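Local atomic coordinates of uncharacterized protein (Streptococcus mutans, PDB entry 3L9A), a protein that is of unknown function, a phage-associated streptococcal protein whose C-terminal domain is described here and whose full-length chain carries a CHAP domain, consistent with a cell-wall peptidase. Residues Val13-Glu18 with Ala30-Ser35; Val24-Gly29 with Val80-Lys85; Arg9-Ile14 with Glu60-Asn65; Ser17-Ala22 with Lys64-Ala69. One frame throughout, in Å; residues are numbered along the deposited sequence. Where two conformers were deposited one is given.

Contact 1. Residues Val13-Glu18 with Ala30-Ser35; sequences VITNSE and AVLHVS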
# COMPACT_ATOMS: atom_id res chain seq x y z
N VAL A 13 -12.84 -12.52 -2.64
CA VAL A 13 -14.27 -12.71 -2.87
C VAL A 13 -14.44 -14.09 -3.51
O VAL A 13 -13.48 -14.67 -4.02
CB VAL A 13 -14.92 -11.60 -3.75
CG1 VAL A 13 -14.76 -10.23 -3.11
CG2 VAL A 13 -14.36 -11.60 -5.16
N ILE A 14 -15.67 -14.60 -3.47
CA ILE A 14 -16.00 -15.89 -4.08
C ILE A 14 -17.20 -15.66 -4.99
O ILE A 14 -18.19 -15.08 -4.56
CB ILE A 14 -16.33 -16.98 -3.03
CG1 ILE A 14 -15.24 -17.05 -1.96
CG2 ILE A 14 -16.50 -18.33 -3.72
CD1 ILE A 14 -15.45 -18.14 -0.93
N THR A 15 -17.11 -16.10 -6.24
CA THR A 15 -18.21 -15.84 -7.18
C THR A 15 -19.46 -16.62 -6.79
O THR A 15 -19.38 -17.79 -6.37
CB THR A 15 -17.83 -16.18 -8.61
OG1 THR A 15 -17.57 -17.58 -8.70
CG2 THR A 15 -16.62 -15.36 -9.07
N ASN A 16 -20.62 -15.98 -6.95
CA ASN A 16 -21.90 -16.59 -6.59
C ASN A 16 -22.47 -17.52 -7.65
O ASN A 16 -23.43 -18.24 -7.39
CB ASN A 16 -22.94 -15.51 -6.25
CG ASN A 16 -23.44 -14.76 -7.48
OD1 ASN A 16 -22.83 -14.80 -8.54
ND2 ASN A 16 -24.56 -14.06 -7.32
N SER A 17 -21.90 -17.48 -8.85
CA SER A 17 -22.40 -18.27 -9.98
C SER A 17 -21.32 -18.23 -11.06
O SER A 17 -20.31 -17.54 -10.91
CB SER A 17 -23.70 -17.67 -10.52
OG SER A 17 -23.51 -16.32 -10.93
N GLU A 18 -21.54 -18.97 -12.13
CA GLU A 18 -20.65 -18.99 -13.28
C GLU A 18 -20.98 -17.82 -14.20
O GLU A 18 -22.15 -17.62 -14.58
CB GLU A 18 -20.81 -20.33 -14.01
CG GLU A 18 -19.93 -20.49 -15.24
CD GLU A 18 -19.83 -21.92 -15.71
OE1 GLU A 18 -19.58 -22.13 -16.91
OE2 GLU A 18 -19.99 -22.86 -14.90
N ALA A 30 -15.50 -19.62 -7.70
CA ALA A 30 -14.14 -19.19 -7.97
C ALA A 30 -13.71 -18.22 -6.87
O ALA A 30 -14.40 -17.24 -6.59
CB ALA A 30 -14.05 -18.52 -9.32
N VAL A 31 -12.57 -18.49 -6.25
CA VAL A 31 -11.98 -17.58 -5.26
C VAL A 31 -11.10 -16.60 -6.01
O VAL A 31 -10.15 -16.99 -6.70
CB VAL A 31 -11.20 -18.35 -4.18
CG1 VAL A 31 -10.51 -17.38 -3.22
CG2 VAL A 31 -12.15 -19.30 -3.43
N LEU A 32 -11.44 -15.32 -5.88
CA LEU A 32 -10.69 -14.25 -6.52
C LEU A 32 -9.89 -13.49 -5.48
O LEU A 32 -10.45 -13.02 -4.47
CB LEU A 32 -11.63 -13.30 -7.26
CG LEU A 32 -12.69 -13.94 -8.15
CD1 LEU A 32 -13.44 -12.86 -8.92
CD2 LEU A 32 -12.08 -14.97 -9.10
N HIS A 33 -8.58 -13.41 -5.69
CA HIS A 33 -7.71 -12.59 -4.87
C HIS A 33 -7.73 -11.18 -5.44
O HIS A 33 -7.40 -10.98 -6.62
CB HIS A 33 -6.28 -13.12 -4.89
CG HIS A 33 -5.35 -12.35 -4.01
ND1 HIS A 33 -4.47 -11.41 -4.50
CD2 HIS A 33 -5.20 -12.35 -2.66
CE1 HIS A 33 -3.79 -10.89 -3.48
NE2 HIS A 33 -4.20 -11.46 -2.36
N VAL A 34 -8.11 -10.21 -4.62
CA VAL A 34 -8.24 -8.83 -5.07
C VAL A 34 -7.19 -7.98 -4.38
O VAL A 34 -7.13 -7.92 -3.15
CB VAL A 34 -9.65 -8.25 -4.77
CG1 VAL A 34 -9.81 -6.86 -5.37
CG2 VAL A 34 -10.76 -9.18 -5.28
N SER A 35 -6.37 -7.30 -5.19
CA SER A 35 -5.34 -6.42 -4.66
C SER A 35 -5.55 -5.00 -5.16
O SER A 35 -5.13 -4.66 -6.27
CB SER A 35 -3.94 -6.91 -5.05
OG SER A 35 -2.97 -5.99 -4.58
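Val13 and Leu32 form the apolar centre, with CG2 of Val13 packed 3.8 Å from CB of Leu32 where the two side chains cross obliquely. With chi1 -60°, CG1 of Val13 is anti to the carbonyl carbon and CG2 falls between that carbon and the backbone N, where it meets Leu32. The same face continues at each end: Val34 CG2 lies 4.3 Å from Val13 CG2, and Thr15 CG2 lies 4.0 Å from Leu32 CD1, with Leu71 of helix 68-78 packed on Val13 and Leu32. On the other face Ile14 and Val31 lie side by side, Ile14 CG1 being 4.1 Å from Val31 CG2. Between the faces runs an antiparallel ladder, in which Val13 and Leu32 are a hydrogen-bonded pair and Ile14 and Val31 a non-hydrogen-bonded one. Leu32 N gives a nearly straight 2.8 Å bond to Val13 O (169° at the hydrogen), and Val13 N returns one of 3.1 Å to Leu32 O. At the polar edge Thr15 N donates to Ala30 O over 3.0 Å, while Thr15 OG1 is hydrogen-bonded to Ala27 O. The amides of Val13, Thr15 and Leu32 are thus paired with carbonyl oxygens inside a largely buried contact between neighbouring strands; Ile14 bonds outward to strand 61-66.

Contact 2. Residues Val24-Gly29 with Val80-Lys85; sequences VHYAKG and VKFEGK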
# COMPACT_ATOMS: atom_id res chain seq x y z
N VAL A 24 -13.35 -12.17 -18.56
CA VAL A 24 -12.76 -13.34 -17.92
C VAL A 24 -13.86 -14.30 -17.47
O VAL A 24 -14.80 -13.90 -16.78
CB VAL A 24 -11.93 -12.94 -16.69
CG1 VAL A 24 -11.32 -14.18 -16.05
CG2 VAL A 24 -10.85 -11.92 -17.07
N HIS A 25 -13.76 -15.57 -17.86
CA HIS A 25 -14.66 -16.60 -17.37
C HIS A 25 -14.31 -17.01 -15.95
O HIS A 25 -13.16 -17.35 -15.66
CB HIS A 25 -14.62 -17.83 -18.28
CG HIS A 25 -15.27 -19.04 -17.69
ND1 HIS A 25 -16.63 -19.23 -17.68
CD2 HIS A 25 -14.73 -20.12 -17.07
CE1 HIS A 25 -16.90 -20.39 -17.11
NE2 HIS A 25 -15.77 -20.94 -16.72
N TYR A 26 -15.32 -17.02 -15.09
CA TYR A 26 -15.19 -17.56 -13.74
C TYR A 26 -16.21 -18.66 -13.51
O TYR A 26 -17.41 -18.45 -13.75
CB TYR A 26 -15.38 -16.46 -12.68
CG TYR A 26 -14.36 -15.35 -12.77
CD1 TYR A 26 -13.01 -15.60 -12.58
CD2 TYR A 26 -14.74 -14.04 -13.05
CE1 TYR A 26 -12.06 -14.59 -12.66
CE2 TYR A 26 -13.80 -13.02 -13.14
CZ TYR A 26 -12.46 -13.30 -12.94
OH TYR A 26 -11.54 -12.28 -13.02
N ALA A 27 -15.76 -19.81 -13.01
CA ALA A 27 -16.70 -20.83 -12.51
C ALA A 27 -17.44 -20.31 -11.28
O ALA A 27 -16.98 -19.38 -10.61
CB ALA A 27 -15.96 -22.12 -12.16
N LYS A 28 -18.58 -20.92 -10.98
CA LYS A 28 -19.21 -20.71 -9.68
C LYS A 28 -18.23 -21.13 -8.58
O LYS A 28 -17.56 -22.15 -8.70
CB LYS A 28 -20.50 -21.53 -9.59
CG LYS A 28 -21.22 -21.40 -8.26
CD LYS A 28 -22.57 -22.12 -8.25
CE LYS A 28 -23.20 -22.07 -6.87
NZ LYS A 28 -24.57 -22.64 -6.85
N GLY A 29 -18.14 -20.34 -7.51
CA GLY A 29 -17.27 -20.68 -6.40
C GLY A 29 -15.80 -20.37 -6.64
O GLY A 29 -14.94 -20.81 -5.88
N VAL A 80 -9.55 -1.93 -10.37
CA VAL A 80 -8.90 -3.23 -10.49
C VAL A 80 -9.11 -3.83 -11.88
O VAL A 80 -10.23 -3.81 -12.40
CB VAL A 80 -9.43 -4.17 -9.38
CG1 VAL A 80 -9.10 -5.62 -9.66
CG2 VAL A 80 -8.89 -3.75 -8.04
N LYS A 81 -8.03 -4.38 -12.44
CA LYS A 81 -8.10 -5.19 -13.65
C LYS A 81 -8.26 -6.66 -13.25
O LYS A 81 -7.41 -7.23 -12.58
CB LYS A 81 -6.82 -5.02 -14.47
CG LYS A 81 -6.82 -5.87 -15.75
CD LYS A 81 -5.42 -6.05 -16.32
CE LYS A 81 -5.35 -7.25 -17.26
NZ LYS A 81 -4.02 -7.92 -17.20
N PHE A 82 -9.37 -7.25 -13.69
CA PHE A 82 -9.67 -8.66 -13.41
C PHE A 82 -9.01 -9.59 -14.41
O PHE A 82 -8.96 -9.30 -15.62
CB PHE A 82 -11.19 -8.87 -13.38
CG PHE A 82 -11.81 -8.46 -12.07
CD1 PHE A 82 -12.13 -9.42 -11.12
CD2 PHE A 82 -12.05 -7.12 -11.78
CE1 PHE A 82 -12.68 -9.05 -9.90
CE2 PHE A 82 -12.60 -6.75 -10.55
CZ PHE A 82 -12.91 -7.72 -9.62
N GLU A 83 -8.50 -10.71 -13.90
CA GLU A 83 -7.82 -11.72 -14.70
C GLU A 83 -8.31 -13.11 -14.32
O GLU A 83 -8.93 -13.31 -13.27
CB GLU A 83 -6.31 -11.68 -14.44
CG GLU A 83 -5.66 -10.34 -14.71
CD GLU A 83 -4.19 -10.31 -14.32
OE1 GLU A 83 -3.69 -11.29 -13.73
OE2 GLU A 83 -3.54 -9.30 -14.62
N GLY A 84 -8.00 -14.09 -15.17
CA GLY A 84 -8.27 -15.49 -14.86
C GLY A 84 -7.12 -16.11 -14.09
O GLY A 84 -6.36 -15.42 -13.41
N LYS A 85 -7.00 -17.43 -14.19
CA LYS A 85 -5.91 -18.15 -13.52
C LYS A 85 -4.58 -17.86 -14.19
O LYS A 85 -4.53 -17.54 -15.38
CB LYS A 85 -6.17 -19.65 -13.54
CG LYS A 85 -7.40 -20.09 -12.77
CD LYS A 85 -7.61 -21.59 -12.85
CE LYS A 85 -8.81 -22.00 -12.03
NZ LYS A 85 -9.18 -23.44 -12.17
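A hydrogen bond from Tyr26 OH to Glu83 O, 2.8 Å long, is the polar link between strand 24-26 and strand 81-83. The hydroxyl stands above the carbonyl plane, 55° out of it, with a C=O...donor angle of 119°, while the oxygen itself lies in the plane of the Tyr26 ring, at its edge. Van der Waals packing takes two forms. Tyr26 and Phe82 cross at about a right angle: Tyr26 OH sits in plane at the edge of the Phe82 ring and 3.4 Å from Phe82 CB, and Tyr26 CZ is 4.3 Å from Phe82 CD1. Val24 spreads its two methyls over the opposing backbone, CG1 at 3.4 Å from Gly84 N and CG2 at 3.5 Å from Phe82 O. These strands belong to different sheets, the two-stranded hairpin and the mixed sheet in which 81-83 is an outermost strand within this chain, and their axes stay 7.8 Å apart at 58°, so side chains rather than a backbone ladder join them. Around Phe82, Leu71, Ile74 and Val75 of helix 68-78 add further packing, and Phe21 meets its ring edge-to-face. Among the charged groups, Lys81 NZ forms a salt bridge with Glu83 OE2 at 3.0 Å, and the other carboxylate oxygen, Glu83 OE1, is held by Arg40.

Contact 3. Residues Arg9-Ile14 with Glu60-Asn65; sequences RDFFVI and EYVEKN
Phe12 and Tyr61 pair in parallel, though strand 61-63 is only weakly bonded: Phe12 N donates to Glu60 O at 2.9 Å (170° at the hydrogen) and Val62 N to Phe12 O at 3.0 Å, before Ile14 N reaches Glu63 O. A water continues the link between the two segments, donating to Asp10 O and accepting from Glu60 N. The side chains of Phe12 and Tyr61 lie side by side and form an offset stack, centroids 4.7 Å apart and planes at 29°; Phe12 CD2 is over one face of the tyrosine ring, displaced toward the rim. Next along, Ile14 CD1 packs 3.9 Å from Tyr61 CD1. Phe11, on the other face, meets Val62 CG2 at 3.4 Å from its CD1, the two side chains crossing at about a right angle; Phe11 CG occupies the position between its N and carbonyl carbon (chi1 58°). Tyr61 OH is hydrogen-bonded to Glu49 and Lys53 of helix 46-55, which also packs on Phe12. Val55 of a neighbouring subunit packs on Phe11 and Val62. Strand 61-66 thus closes one edge of the mixed sheet within the chain, with helix 46-55 on the Phe12 face and helix 68-78 on the Phe11 and Val13 face.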
# COMPACT_ATOMS: atom_id res chain seq x y z
N ARG A 9 -6.14 -2.93 1.86
CA ARG A 9 -5.54 -4.27 1.94
C ARG A 9 -6.09 -5.22 0.88
O ARG A 9 -7.13 -4.97 0.30
CB ARG A 9 -5.77 -4.86 3.35
CG ARG A 9 -7.20 -5.08 3.76
CD ARG A 9 -7.38 -5.26 5.27
NE ARG A 9 -7.59 -4.00 5.99
CZ ARG A 9 -6.77 -3.52 6.94
NH1 ARG A 9 -5.68 -4.19 7.29
NH2 ARG A 9 -7.05 -2.37 7.54
N ASP A 10 -5.37 -6.31 0.63
CA ASP A 10 -5.88 -7.34 -0.25
C ASP A 10 -7.06 -8.05 0.41
O ASP A 10 -7.17 -8.09 1.64
CB ASP A 10 -4.78 -8.37 -0.54
CG ASP A 10 -3.57 -7.78 -1.26
OD1 ASP A 10 -3.67 -6.70 -1.88
OD2 ASP A 10 -2.51 -8.44 -1.20
N PHE A 11 -7.95 -8.63 -0.39
CA PHE A 11 -9.08 -9.38 0.14
C PHE A 11 -9.51 -10.45 -0.86
O PHE A 11 -9.15 -10.38 -2.04
CB PHE A 11 -10.26 -8.47 0.52
CG PHE A 11 -10.81 -7.62 -0.62
CD1 PHE A 11 -11.85 -8.07 -1.41
CD2 PHE A 11 -10.32 -6.34 -0.85
CE1 PHE A 11 -12.40 -7.27 -2.42
CE2 PHE A 11 -10.85 -5.54 -1.87
CZ PHE A 11 -11.90 -6.01 -2.64
N PHE A 12 -10.27 -11.42 -0.37
CA PHE A 12 -10.87 -12.43 -1.25
C PHE A 12 -12.35 -12.16 -1.46
O PHE A 12 -13.05 -11.69 -0.54
CB PHE A 12 -10.80 -13.82 -0.61
CG PHE A 12 -9.44 -14.47 -0.59
CD1 PHE A 12 -8.71 -14.68 -1.77
CD2 PHE A 12 -8.93 -14.97 0.60
CE1 PHE A 12 -7.48 -15.35 -1.73
CE2 PHE A 12 -7.71 -15.64 0.64
CZ PHE A 12 -6.99 -15.83 -0.52
N VAL A 13 -12.84 -12.52 -2.64
CA VAL A 13 -14.27 -12.71 -2.87
C VAL A 13 -14.44 -14.09 -3.51
O VAL A 13 -13.48 -14.67 -4.02
CB VAL A 13 -14.92 -11.60 -3.75
CG1 VAL A 13 -14.76 -10.23 -3.11
CG2 VAL A 13 -14.36 -11.60 -5.16
N ILE A 14 -15.67 -14.60 -3.47
CA ILE A 14 -16.00 -15.89 -4.08
C ILE A 14 -17.20 -15.66 -4.99
O ILE A 14 -18.19 -15.08 -4.56
CB ILE A 14 -16.33 -16.98 -3.03
CG1 ILE A 14 -15.24 -17.05 -1.96
CG2 ILE A 14 -16.50 -18.33 -3.72
CD1 ILE A 14 -15.45 -18.14 -0.93
N GLU A 60 -9.28 -11.34 4.57
CA GLU A 60 -10.70 -11.63 4.76
C GLU A 60 -11.40 -12.06 3.48
O GLU A 60 -11.07 -11.56 2.40
CB GLU A 60 -11.41 -10.39 5.31
CG GLU A 60 -11.00 -9.99 6.71
CD GLU A 60 -11.85 -8.86 7.23
OE1 GLU A 60 -11.59 -7.70 6.84
OE2 GLU A 60 -12.78 -9.14 8.01
N TYR A 61 -12.37 -12.96 3.61
CA TYR A 61 -13.32 -13.26 2.54
C TYR A 61 -14.49 -12.31 2.73
O TYR A 61 -15.41 -12.59 3.51
CB TYR A 61 -13.79 -14.71 2.61
CG TYR A 61 -12.71 -15.73 2.36
CD1 TYR A 61 -12.59 -16.35 1.12
CD2 TYR A 61 -11.81 -16.09 3.37
CE1 TYR A 61 -11.60 -17.31 0.88
CE2 TYR A 61 -10.81 -17.03 3.14
CZ TYR A 61 -10.72 -17.64 1.91
OH TYR A 61 -9.73 -18.57 1.72
N VAL A 62 -14.46 -11.18 2.04
CA VAL A 62 -15.40 -10.11 2.38
C VAL A 62 -16.77 -10.33 1.74
O VAL A 62 -17.75 -9.71 2.16
CB VAL A 62 -14.87 -8.72 1.99
CG1 VAL A 62 -13.59 -8.41 2.77
CG2 VAL A 62 -14.63 -8.62 0.50
N GLU A 63 -16.83 -11.17 0.70
CA GLU A 63 -18.08 -11.50 0.05
C GLU A 63 -17.95 -12.89 -0.54
O GLU A 63 -17.15 -13.10 -1.46
CB GLU A 63 -18.41 -10.48 -1.06
CG GLU A 63 -19.68 -10.77 -1.84
CD GLU A 63 -20.88 -10.93 -0.94
OE1 GLU A 63 -21.33 -12.08 -0.74
OE2 GLU A 63 -21.38 -9.90 -0.42
N LYS A 64 -18.76 -13.82 -0.05
CA LYS A 64 -18.72 -15.19 -0.55
C LYS A 64 -19.83 -15.49 -1.57
O LYS A 64 -19.95 -16.63 -2.04
CB LYS A 64 -18.70 -16.21 0.60
CG LYS A 64 -17.44 -16.07 1.49
CD LYS A 64 -17.27 -17.23 2.48
CE LYS A 64 -18.18 -17.09 3.69
NZ LYS A 64 -17.89 -18.17 4.67
N ASN A 65 -20.61 -14.48 -1.94
CA ASN A 65 -21.60 -14.65 -2.99
C ASN A 65 -21.51 -13.47 -3.93
O ASN A 65 -22.49 -12.76 -4.14
CB ASN A 65 -23.00 -14.85 -2.38
CG ASN A 65 -23.16 -16.25 -1.76
OD1 ASN A 65 -22.74 -16.50 -0.63
ND2 ASN A 65 -23.71 -17.17 -2.54
O HOH W 1 -8.80 -8.60 3.79

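Contact 4. Residues Ser17-Ala22 with Lys64-Ala69; sequences SEYTFA and KNASPA
Tyr19 and Pro68 make a CH-pi contact that ties hairpin strand 19-21 to the first turn of helix 68-78, at the junction where strand 61-66 runs into that helix. Pro68 CG is poised 3.7 Å from the centroid of the Tyr19 ring and only 8° off its normal, which places it over the ring centre, while Pro68 CD approaches Tyr19 CE2 to 3.6 Å. The ring departs from a position between the backbone N and carbonyl carbon of Tyr19 (chi1 53°). Its hydroxyl donates to Ala66 O at 2.8 Å; the acceptor lies in the ring plane at the edge, but the donor stands 51° out of the carbonyl plane. Face and edge of one ring are therefore used together, by proline carbon and by backbone oxygen. Phe21, with CG anti to its backbone N, adds a smaller contact: CE1 is 3.5 Å from Pro68 O and CD1 4.3 Å from Pro68 CB. Ser67 sits at the N-cap, where its OG caps Phe70 N. Ala66 is also hydrogen-bonded through its backbone to Ile14 and Asn16, and Leu71 of helix 68-78 packs on both Tyr19 and Phe21, so the hairpin lies against the first turns of that helix beside the mixed sheet.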
# COMPACT_ATOMS: atom_id res chain seq x y z
N SER A 17 -21.90 -17.48 -8.85
CA SER A 17 -22.40 -18.27 -9.98
C SER A 17 -21.32 -18.23 -11.06
O SER A 17 -20.31 -17.54 -10.91
CB SER A 17 -23.70 -17.67 -10.52
OG SER A 17 -23.51 -16.32 -10.93
N GLU A 18 -21.54 -18.97 -12.13
CA GLU A 18 -20.65 -18.99 -13.28
C GLU A 18 -20.98 -17.82 -14.20
O GLU A 18 -22.15 -17.62 -14.58
CB GLU A 18 -20.81 -20.33 -14.01
CG GLU A 18 -19.93 -20.49 -15.24
CD GLU A 18 -19.83 -21.92 -15.71
OE1 GLU A 18 -19.58 -22.13 -16.91
OE2 GLU A 18 -19.99 -22.86 -14.90
N TYR A 19 -19.96 -17.03 -14.54
CA TYR A 19 -20.16 -15.88 -15.41
C TYR A 19 -18.86 -15.39 -15.99
O TYR A 19 -17.78 -15.73 -15.49
CB TYR A 19 -20.90 -14.74 -14.69
CG TYR A 19 -20.32 -14.26 -13.38
CD1 TYR A 19 -19.16 -13.49 -13.32
CD2 TYR A 19 -20.98 -14.54 -12.18
CE1 TYR A 19 -18.66 -13.01 -12.11
CE2 TYR A 19 -20.49 -14.07 -10.96
CZ TYR A 19 -19.33 -13.30 -10.94
OH TYR A 19 -18.84 -12.80 -9.74
N THR A 20 -18.97 -14.59 -17.05
CA THR A 20 -17.83 -13.82 -17.54
C THR A 20 -17.95 -12.40 -17.03
O THR A 20 -19.00 -11.76 -17.18
CB THR A 20 -17.81 -13.79 -19.08
OG1 THR A 20 -17.69 -15.13 -19.56
CG2 THR A 20 -16.64 -12.96 -19.61
N PHE A 21 -16.88 -11.91 -16.41
CA PHE A 21 -16.81 -10.52 -15.97
C PHE A 21 -15.53 -9.92 -16.53
O PHE A 21 -14.47 -10.54 -16.46
CB PHE A 21 -16.83 -10.39 -14.44
CG PHE A 21 -16.75 -8.96 -13.99
CD1 PHE A 21 -17.89 -8.16 -14.01
CD2 PHE A 21 -15.53 -8.39 -13.64
CE1 PHE A 21 -17.81 -6.81 -13.64
CE2 PHE A 21 -15.44 -7.07 -13.29
CZ PHE A 21 -16.58 -6.27 -13.28
N ALA A 22 -15.63 -8.72 -17.11
CA ALA A 22 -14.46 -8.04 -17.69
C ALA A 22 -13.68 -8.97 -18.64
O ALA A 22 -12.44 -9.00 -18.66
CB ALA A 22 -13.56 -7.46 -16.60
N LYS A 64 -18.76 -13.82 -0.05
CA LYS A 64 -18.72 -15.19 -0.55
C LYS A 64 -19.83 -15.49 -1.57
O LYS A 64 -19.95 -16.63 -2.04
CB LYS A 64 -18.70 -16.21 0.60
CG LYS A 64 -17.44 -16.07 1.49
CD LYS A 64 -17.27 -17.23 2.48
CE LYS A 64 -18.18 -17.09 3.69
NZ LYS A 64 -17.89 -18.17 4.67
N ASN A 65 -20.61 -14.48 -1.94
CA ASN A 65 -21.60 -14.65 -2.99
C ASN A 65 -21.51 -13.47 -3.93
O ASN A 65 -22.49 -12.76 -4.14
CB ASN A 65 -23.00 -14.85 -2.38
CG ASN A 65 -23.16 -16.25 -1.76
OD1 ASN A 65 -22.74 -16.50 -0.63
ND2 ASN A 65 -23.71 -17.17 -2.54
N ALA A 66 -20.31 -13.25 -4.49
CA ALA A 66 -20.08 -12.06 -5.30
C ALA A 66 -20.70 -12.21 -6.69
O ALA A 66 -20.35 -13.13 -7.44
CB ALA A 66 -18.59 -11.78 -5.42
N SER A 67 -21.61 -11.30 -7.01
CA SER A 67 -22.24 -11.24 -8.32
C SER A 67 -21.39 -10.35 -9.24
O SER A 67 -20.49 -9.64 -8.78
CB SER A 67 -23.63 -10.60 -8.18
OG SER A 67 -23.44 -9.25 -7.81
N PRO A 68 -21.71 -10.33 -10.55
CA PRO A 68 -21.04 -9.37 -11.42
C PRO A 68 -21.17 -7.92 -10.94
O PRO A 68 -20.24 -7.14 -11.10
CB PRO A 68 -21.72 -9.59 -12.78
CG PRO A 68 -22.18 -11.04 -12.72
CD PRO A 68 -22.61 -11.24 -11.28
N ALA A 69 -22.32 -7.55 -10.37
CA ALA A 69 -22.51 -6.19 -9.86
C ALA A 69 -21.54 -5.87 -8.73
O ALA A 69 -21.06 -4.73 -8.61
CB ALA A 69 -23.95 -5.96 -9.41

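Contact 1 is the buried one, its centre about 4 Å from the centre of the chain, whereas contacts 2, 3 and 4 are partly buried. Contacts 1 and 3 share strand 11-15 and flank it with an antiparallel and a parallel neighbour, so both rest on backbone ladders. Contacts 2 and 4 instead bring the two-stranded hairpin against elements outside it; in each a tyrosine hydroxyl donates to a backbone carbonyl, and the remaining contacts are side chains against backbone or ring. The hairpin joins them, Tyr26 N meeting Tyr19 O at 2.8 Å. Contacts 3 and 4 both use strand 61-66. Contacts 1 and 3 also meet neighbouring subunits, whereas no other chain of the assembly touches contacts 2 and 4.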